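Local atomic coordinates of FeoA (Thermococcus thioreducens, PDB entry 3E19), a protein that probably takes part in iron uptake as a small metal-binding regulatory protein of the Feo system, built as an SH3-like beta-barrel. Residues C[19-24]-C[70-75]; C[29-34]-C[62-67]. All coordinates share one frame; numbering follows the deposited sequence.

Contact 1. Residues C[19-24]-C[70-75]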
ATOM      1  N   VAL C  19      17.821 -13.367  23.065  1.00 17.99           N
ATOM      2  CA  VAL C  19      17.731 -14.497  23.980  1.00 19.42           C
ATOM      3  C   VAL C  19      16.462 -14.412  24.796  1.00 20.35           C
ATOM      4  O   VAL C  19      15.917 -15.445  25.127  1.00 22.18           O
ATOM      5  CB  VAL C  19      18.991 -14.672  24.902  1.00 20.13           C
ATOM      6  CG1 VAL C  19      20.195 -15.059  24.063  1.00 18.14           C
ATOM      7  CG2 VAL C  19      19.279 -13.450  25.795  1.00 20.14           C
ATOM      8  N   ASN C  20      15.967 -13.216  25.059  1.00 19.72           N
ATOM      9  CA  ASN C  20      14.837 -13.015  25.948  1.00 21.78           C
ATOM     10  C   ASN C  20      14.206 -11.668  25.714  1.00 20.80           C
ATOM     11  O   ASN C  20      14.905 -10.734  25.464  1.00 20.38           O
ATOM     12  CB  ASN C  20      15.309 -13.015  27.387  1.00 22.84           C
ATOM     13  CG  ASN C  20      14.202 -13.292  28.373  1.00 26.71           C
ATOM     14  OD1 ASN C  20      13.817 -14.457  28.578  1.00 35.85           O
ATOM     15  ND2 ASN C  20      13.741 -12.257  29.046  1.00 32.94           N
ATOM     16  N   ILE C  21      12.893 -11.594  25.815  1.00 21.07           N
ATOM     17  CA  ILE C  21      12.172 -10.351  25.791  1.00 23.18           C
ATOM     18  C   ILE C  21      11.630 -10.149  27.203  1.00 24.89           C
ATOM     19  O   ILE C  21      10.929 -11.013  27.696  1.00 24.26           O
ATOM     20  CB  ILE C  21      10.966 -10.445  24.819  1.00 22.80           C
ATOM     21  CG1 ILE C  21      11.415 -10.779  23.405  1.00 24.18           C
ATOM     22  CG2 ILE C  21      10.158  -9.148  24.848  1.00 23.89           C
ATOM     23  CD1 ILE C  21      12.528  -9.887  22.851  1.00 19.07           C
ATOM     24  N   LEU C  22      11.954  -9.033  27.852  1.00 27.12           N
ATOM     25  CA  LEU C  22      11.476  -8.736  29.215  1.00 29.41           C
ATOM     26  C   LEU C  22      10.110  -8.058  29.140  1.00 31.16           C
ATOM     27  O   LEU C  22       9.928  -7.161  28.347  1.00 30.73           O
ATOM     28  CB  LEU C  22      12.446  -7.792  29.957  1.00 29.42           C
ATOM     29  CG  LEU C  22      13.958  -8.149  29.888  1.00 32.09           C
ATOM     30  CD1 LEU C  22      14.868  -7.079  30.503  1.00 32.15           C
ATOM     31  CD2 LEU C  22      14.260  -9.520  30.483  1.00 34.13           C
ATOM     32  N   GLY C  23       9.151  -8.510  29.956  1.00 34.14           N
ATOM     33  CA  GLY C  23       7.890  -7.781  30.170  1.00 36.12           C
ATOM     34  C   GLY C  23       6.585  -8.370  29.660  1.00 37.92           C
ATOM     35  O   GLY C  23       5.563  -7.668  29.562  1.00 38.79           O
ATOM     36  N   GLY C  24       6.564  -9.655  29.364  1.00 39.52           N
ATOM     37  CA  GLY C  24       5.337 -10.254  28.879  1.00 41.03           C
ATOM     38  C   GLY C  24       4.625  -9.517  27.744  1.00 41.70           C
ATOM     39  O   GLY C  24       5.266  -8.976  26.850  1.00 42.43           O
ATOM     40  N   GLY C  70      15.735  -1.672  25.827  1.00 20.04           N
ATOM     41  CA  GLY C  70      16.089  -2.242  27.116  1.00 20.17           C
ATOM     42  C   GLY C  70      15.419  -3.551  27.477  1.00 19.92           C
ATOM     43  O   GLY C  70      15.904  -4.305  28.331  1.00 20.78           O
ATOM     44  N   ARG C  71      14.294  -3.834  26.849  1.00 19.64           N
ATOM     45  CA  ARG C  71      13.608  -5.081  27.033  1.00 20.15           C
ATOM     46  C   ARG C  71      14.106  -6.226  26.170  1.00 19.11           C
ATOM     47  O   ARG C  71      13.637  -7.366  26.360  1.00 18.48           O
ATOM     48  CB  ARG C  71      12.121  -4.955  26.717  1.00 21.21           C
ATOM     49  CG  ARG C  71      11.438  -3.827  27.402  1.00 27.41           C
ATOM     50  CD  ARG C  71      11.298  -3.945  28.881  1.00 35.41           C
ATOM     51  NE  ARG C  71      10.168  -3.066  29.203  1.00 40.28           N
ATOM     52  CZ  ARG C  71       9.031  -3.429  29.800  1.00 43.39           C
ATOM     53  NH1 ARG C  71       8.842  -4.668  30.246  1.00 44.41           N
ATOM     54  NH2 ARG C  71       8.086  -2.512  30.003  1.00 43.90           N
ATOM     55  N   VAL C  72      15.009  -5.952  25.220  1.00 17.87           N
ATOM     56  CA  VAL C  72      15.513  -6.982  24.350  1.00 17.03           C
ATOM     57  C   VAL C  72      16.891  -7.471  24.868  1.00 18.72           C
ATOM     58  O   VAL C  72      17.849  -6.727  24.818  1.00 18.89           O
ATOM     59  CB  VAL C  72      15.585  -6.497  22.907  1.00 16.58           C
ATOM     60  CG1 VAL C  72      16.039  -7.602  21.990  1.00 17.77           C
ATOM     61  CG2 VAL C  72      14.262  -5.957  22.470  1.00 17.06           C
ATOM     62  N   MET C  73      16.997  -8.701  25.385  1.00 18.61           N
ATOM     63  CA  MET C  73      18.305  -9.203  25.857  1.00 19.03           C
ATOM     64  C   MET C  73      18.963  -9.971  24.736  1.00 18.11           C
ATOM     65  O   MET C  73      18.358 -10.869  24.130  1.00 18.73           O
ATOM     66  CB  MET C  73      18.129 -10.147  27.087  1.00 20.91           C
ATOM     67  CG  MET C  73      17.533  -9.467  28.296  1.00 24.52           C
ATOM     68  SD  MET C  73      18.536  -8.035  28.811  1.00 31.92           S
ATOM     69  CE  MET C  73      20.175  -8.882  28.797  1.00 15.22           C
ATOM     70  N   VAL C  74      20.202  -9.666  24.461  1.00 16.51           N
ATOM     71  CA  VAL C  74      20.848 -10.165  23.277  1.00 17.36           C
ATOM     72  C   VAL C  74      22.143 -10.836  23.726  1.00 18.35           C
ATOM     73  O   VAL C  74      22.857 -10.294  24.587  1.00 18.61           O
ATOM     74  CB  VAL C  74      21.134  -9.011  22.324  1.00 17.58           C
ATOM     75  CG1 VAL C  74      21.818  -9.474  21.028  1.00 17.15           C
ATOM     76  CG2 VAL C  74      19.815  -8.307  22.014  1.00 14.23           C
ATOM     77  N   ARG C  75      22.452 -11.985  23.147  1.00 18.82           N
ATOM     78  CA  ARG C  75      23.810 -12.520  23.268  1.00 20.30           C
ATOM     79  C   ARG C  75      24.640 -12.078  22.074  1.00 21.33           C
ATOM     80  O   ARG C  75      24.259 -12.321  20.938  1.00 20.72           O
ATOM     81  CB  ARG C  75      23.799 -14.028  23.387  1.00 19.76           C
ATOM     82  CG  ARG C  75      23.204 -14.830  22.237  1.00 19.26           C
ATOM     83  CD  ARG C  75      23.229 -16.326  22.666  1.00 22.13           C
ATOM     84  NE  ARG C  75      24.582 -16.879  22.722  1.00 21.03           N
ATOM     85  CZ  ARG C  75      24.914 -18.054  23.284  1.00 23.52           C
ATOM     86  NH1 ARG C  75      26.179 -18.451  23.238  1.00 21.55           N
ATOM     87  NH2 ARG C  75      24.020 -18.792  23.956  1.00 22.28           N
TER
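Val19 and Asn20 both face Met73, where strands 15-21 and 72-76 run antiparallel in the small SH3-like barrel. Two residues set against one make a classic beta bulge. Met73 O accepts a nearly straight bond from Val19 N (2.8 Å, 173° at the hydrogen). Asn20 N makes a weak hydrogen bond to Met73 O, at 3.5 Å. Met73 N in turn donates to Asn20 O at 2.9 Å. Past the bulge, Ile21 and Val72 form a non-hydrogen-bonded pair. Leu22 N then binds Arg71 O at 2.8 Å, in the plane of that carbonyl.

The bulge is the tight part. Val19 CG2 presses to 3.2 Å from Met73 O and also touches Met73 CB. Its other methyl, CG1, rests on CG and CD of Arg75, whose chain crosses it at about a right angle. On the face carrying Ile21 and Val72, Val72 is buried.

The face of Asn20 and Met73, with Leu22 beyond the strand end, is looser and partly open to solvent. Leu22 CD2 lies 3.9 Å from Met73 CG, the two side chains crossing obliquely. Leu22 CD1 faces Gly70 O. The bend of Met73 at chi2 (-57°) puts its SD 4.2 Å from Leu22 CD1. Met73 also packs on Val4 and Pro6. An alanine in place of Leu22 would remove both methyls and would probably open a gap beside Met73 CG and SD.

Arg71 ends the contact at the surface. Its CB and CD pass close to Leu22 O, and NH1 gives that oxygen a weak, bent bond (131°). Gly23, with no side chain, lets its CA sit at the guanidinium edge, 3.3 Å from Arg71 NH1.

Contact 2. Residues C[29-34]-C[62-67]; sequences QKLVSM and FAIGKG
The Phe62 ring takes Met34 over one face. Met34 CG stands 3.9 Å from the centroid of the Phe62 ring and 26° off the normal, displaced toward the rim, which makes a CH-pi contact. Met34 CG is nearest Phe62 CG and CD1; Met34 CB lies by CG and CD2 of the ring, and Met34 CA by CE2 and CZ. Met34 O is 3.7 Å from Phe62 CD2. Ser33 O approaches Phe62 CZ obliquely, at 3.9 Å. Met34 SD is also oblique, 5.1 Å from the centroid of the Phe62 ring and 42° off its normal, a Met-aromatic contact. Val32 of a third subunit packs on Phe62 as well.

Beyond the ring, Met34 reaches on to Ala63 and Ile64 of strand 60-64. The chain is extended at chi2, which carries Met34 SD past Phe62 CB to 3.8 Å from Ala63 O. It then bends at chi3 (-79°), and Met34 CE meets Ile64 CD1 at 3.9 Å. The same Ile64 methyl touches Leu31 CD2 at 3.8 Å, where the two side chains cross at about a right angle. Inside 29-34, Met34 N makes a backbone hydrogen bond to Leu31 O at 2.9 Å. Leu68 of helix 66-69 packs on both Leu31 and Met34.

The contact joins Leu31 of helix 24-32, and Ser33 and Met34 that follow in the chain, to the last part of strand 60-64. Just after it, Gly65 is the N-cap residue of helix 66-69, and its N bonds to Glu9 OE1 of a second subunit. Between the two segments, the attractions are apolar packing, a CH-pi contact and a Met-aromatic contact. The grip therefore rests mainly on shape and dispersion, with Met34 bridging the two residues through its thioether, CG on the ring and CE on Ile64 CD1.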
ATOM      1  N   GLN C  29       4.337  -8.078  21.848  1.00 29.12           N
ATOM      2  CA  GLN C  29       3.621  -7.663  20.637  1.00 29.65           C
ATOM      3  C   GLN C  29       4.259  -6.438  19.974  1.00 28.51           C
ATOM      4  O   GLN C  29       4.327  -6.325  18.740  1.00 28.37           O
ATOM      5  CB  GLN C  29       2.136  -7.412  20.950  1.00 30.58           C
ATOM      6  CG  GLN C  29       1.373  -8.653  21.492  1.00 31.25           C
ATOM      7  CD  GLN C  29      -0.043  -8.287  21.959  1.00 34.33           C
ATOM      8  OE1 GLN C  29      -0.331  -8.239  23.162  1.00 39.67           O
ATOM      9  NE2 GLN C  29      -0.902  -7.951  21.006  1.00 39.46           N
ATOM     10  N   LYS C  30       4.748  -5.508  20.778  1.00 28.15           N
ATOM     11  CA  LYS C  30       5.443  -4.345  20.225  1.00 27.79           C
ATOM     12  C   LYS C  30       6.757  -4.748  19.532  1.00 26.19           C
ATOM     13  O   LYS C  30       7.114  -4.231  18.467  1.00 26.39           O
ATOM     14  CB  LYS C  30       5.743  -3.341  21.335  1.00 29.78           C
ATOM     15  CG  LYS C  30       4.764  -2.198  21.407  1.00 34.11           C
ATOM     16  CD  LYS C  30       5.192  -1.195  22.469  1.00 39.48           C
ATOM     17  CE  LYS C  30       5.149  -1.803  23.857  1.00 42.58           C
ATOM     18  NZ  LYS C  30       4.911  -0.733  24.900  1.00 45.37           N
ATOM     19  N   LEU C  31       7.454  -5.705  20.123  1.00 22.80           N
ATOM     20  CA  LEU C  31       8.756  -6.134  19.608  1.00 21.57           C
ATOM     21  C   LEU C  31       8.736  -7.158  18.434  1.00 21.13           C
ATOM     22  O   LEU C  31       9.598  -7.125  17.547  1.00 19.43           O
ATOM     23  CB  LEU C  31       9.563  -6.664  20.799  1.00 21.08           C
ATOM     24  CG  LEU C  31      10.015  -5.538  21.723  1.00 20.81           C
ATOM     25  CD1 LEU C  31      10.382  -6.125  23.067  1.00 19.81           C
ATOM     26  CD2 LEU C  31      11.220  -4.773  21.111  1.00 18.04           C
ATOM     27  N   VAL C  32       7.738  -8.043  18.413  1.00 20.91           N
ATOM     28  CA  VAL C  32       7.732  -9.119  17.425  1.00 21.95           C
ATOM     29  C   VAL C  32       7.532  -8.508  16.038  1.00 21.83           C
ATOM     30  O   VAL C  32       8.035  -9.026  15.065  1.00 21.71           O
ATOM     31  CB  VAL C  32       6.641 -10.145  17.717  1.00 22.79           C
ATOM     32  CG1 VAL C  32       5.277  -9.480  17.539  1.00 22.19           C
ATOM     33  CG2 VAL C  32       6.777 -11.372  16.790  1.00 21.99           C
ATOM     34  N   SER C  33       6.870  -7.355  15.968  1.00 22.66           N
ATOM     35  CA  SER C  33       6.652  -6.651  14.705  1.00 24.17           C
ATOM     36  C   SER C  33       7.933  -6.035  14.108  1.00 23.40           C
ATOM     37  O   SER C  33       7.941  -5.591  12.957  1.00 22.17           O
ATOM     38  CB  SER C  33       5.492  -5.629  14.835  1.00 25.90           C
ATOM     39  OG  SER C  33       5.869  -4.382  15.408  1.00 30.72           O
ATOM     40  N   MET C  34       9.019  -6.037  14.874  1.00 21.63           N
ATOM     41  CA  MET C  34      10.343  -5.626  14.350  1.00 22.18           C
ATOM     42  C   MET C  34      11.246  -6.838  14.237  1.00 20.39           C
ATOM     43  O   MET C  34      12.483  -6.718  14.137  1.00 19.12           O
ATOM     44  CB  MET C  34      10.987  -4.588  15.265  1.00 21.58           C
ATOM     45  CG  MET C  34      10.408  -3.185  15.114  1.00 24.63           C
ATOM     46  SD  MET C  34      11.134  -1.986  16.305  1.00 27.73           S
ATOM     47  CE  MET C  34      10.181  -2.471  17.737  1.00 20.09           C
ATOM     48  N   PHE C  62      14.866  -1.100  11.130  1.00 21.65           N
ATOM     49  CA  PHE C  62      13.919  -0.536  12.053  1.00 21.17           C
ATOM     50  C   PHE C  62      14.589   0.480  12.958  1.00 21.21           C
ATOM     51  O   PHE C  62      15.747   0.333  13.305  1.00 21.22           O
ATOM     52  CB  PHE C  62      13.293  -1.647  12.928  1.00 22.15           C
ATOM     53  CG  PHE C  62      12.412  -2.552  12.178  1.00 22.29           C
ATOM     54  CD1 PHE C  62      11.143  -2.122  11.790  1.00 24.64           C
ATOM     55  CD2 PHE C  62      12.849  -3.831  11.804  1.00 24.64           C
ATOM     56  CE1 PHE C  62      10.308  -2.949  11.031  1.00 25.17           C
ATOM     57  CE2 PHE C  62      12.003  -4.652  11.065  1.00 25.99           C
ATOM     58  CZ  PHE C  62      10.724  -4.196  10.691  1.00 23.93           C
ATOM     59  N   ALA C  63      13.824   1.464  13.412  1.00 20.47           N
ATOM     60  CA  ALA C  63      14.247   2.359  14.502  1.00 19.54           C
ATOM     61  C   ALA C  63      13.536   1.901  15.750  1.00 20.20           C
ATOM     62  O   ALA C  63      12.309   1.601  15.726  1.00 19.86           O
ATOM     63  CB  ALA C  63      13.860   3.784  14.205  1.00 20.35           C
ATOM     64  N   ILE C  64      14.276   1.827  16.845  1.00 18.66           N
ATOM     65  CA  ILE C  64      13.693   1.475  18.106  1.00 18.44           C
ATOM     66  C   ILE C  64      14.148   2.467  19.161  1.00 19.68           C
ATOM     67  O   ILE C  64      15.254   3.004  19.079  1.00 21.72           O
ATOM     68  CB  ILE C  64      14.105  -0.002  18.466  1.00 18.34           C
ATOM     69  CG1 ILE C  64      13.404  -0.482  19.723  1.00 19.06           C
ATOM     70  CG2 ILE C  64      15.660  -0.205  18.521  1.00 18.02           C
ATOM     71  CD1 ILE C  64      13.476  -2.046  19.870  1.00 16.89           C
ATOM     72  N   GLY C  65      13.292   2.734  20.138  1.00 19.32           N
ATOM     73  CA  GLY C  65      13.639   3.635  21.209  1.00 20.48           C
ATOM     74  C   GLY C  65      14.495   2.914  22.208  1.00 21.66           C
ATOM     75  O   GLY C  65      14.368   1.700  22.365  1.00 20.10           O
ATOM     76  N   LYS C  66      15.355   3.652  22.896  1.00 22.47           N
ATOM     77  CA  LYS C  66      16.209   3.074  23.934  1.00 23.69           C
ATOM     78  C   LYS C  66      15.418   2.368  25.013  1.00 23.57           C
ATOM     79  O   LYS C  66      15.828   1.300  25.516  1.00 23.63           O
ATOM     80  CB  LYS C  66      17.077   4.155  24.606  1.00 24.80           C
ATOM     81  CG  LYS C  66      18.229   4.628  23.758  1.00 28.45           C
ATOM     82  CD  LYS C  66      19.505   4.843  24.545  1.00 34.01           C
ATOM     83  CE  LYS C  66      20.745   4.542  23.655  1.00 37.70           C
ATOM     84  NZ  LYS C  66      21.893   5.479  23.921  1.00 39.89           N
ATOM     85  N   GLY C  67      14.307   2.964  25.424  1.00 22.12           N
ATOM     86  CA  GLY C  67      13.438   2.310  26.436  1.00 22.83           C
ATOM     87  C   GLY C  67      12.952   0.922  26.041  1.00 22.39           C
ATOM     88  O   GLY C  67      13.147  -0.045  26.793  1.00 23.17           O
TER

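Contacts 1 and 2 have their centres about 11 Å apart and share one antiparallel sheet of the FeoA domain. In chain order the segments run 19-24, 29-34, 62-67, 70-75, so contact 2 lies within the span that contact 1 closes. Strand 15-21 leads into helix 24-32, and helix 66-69 leads into strand 72-76. Leu31 joins the two sites: its CD1 lies 3.5 Å from Ile21 CG2, and its CD2 lies 3.5 Å from Val72 CG2. Helix 24-32 is thus packed against distant parts of one sheet. Contact 2 also meets two other subunits, whereas the two segments of contact 1 in this chain touch no other chain of the assembly.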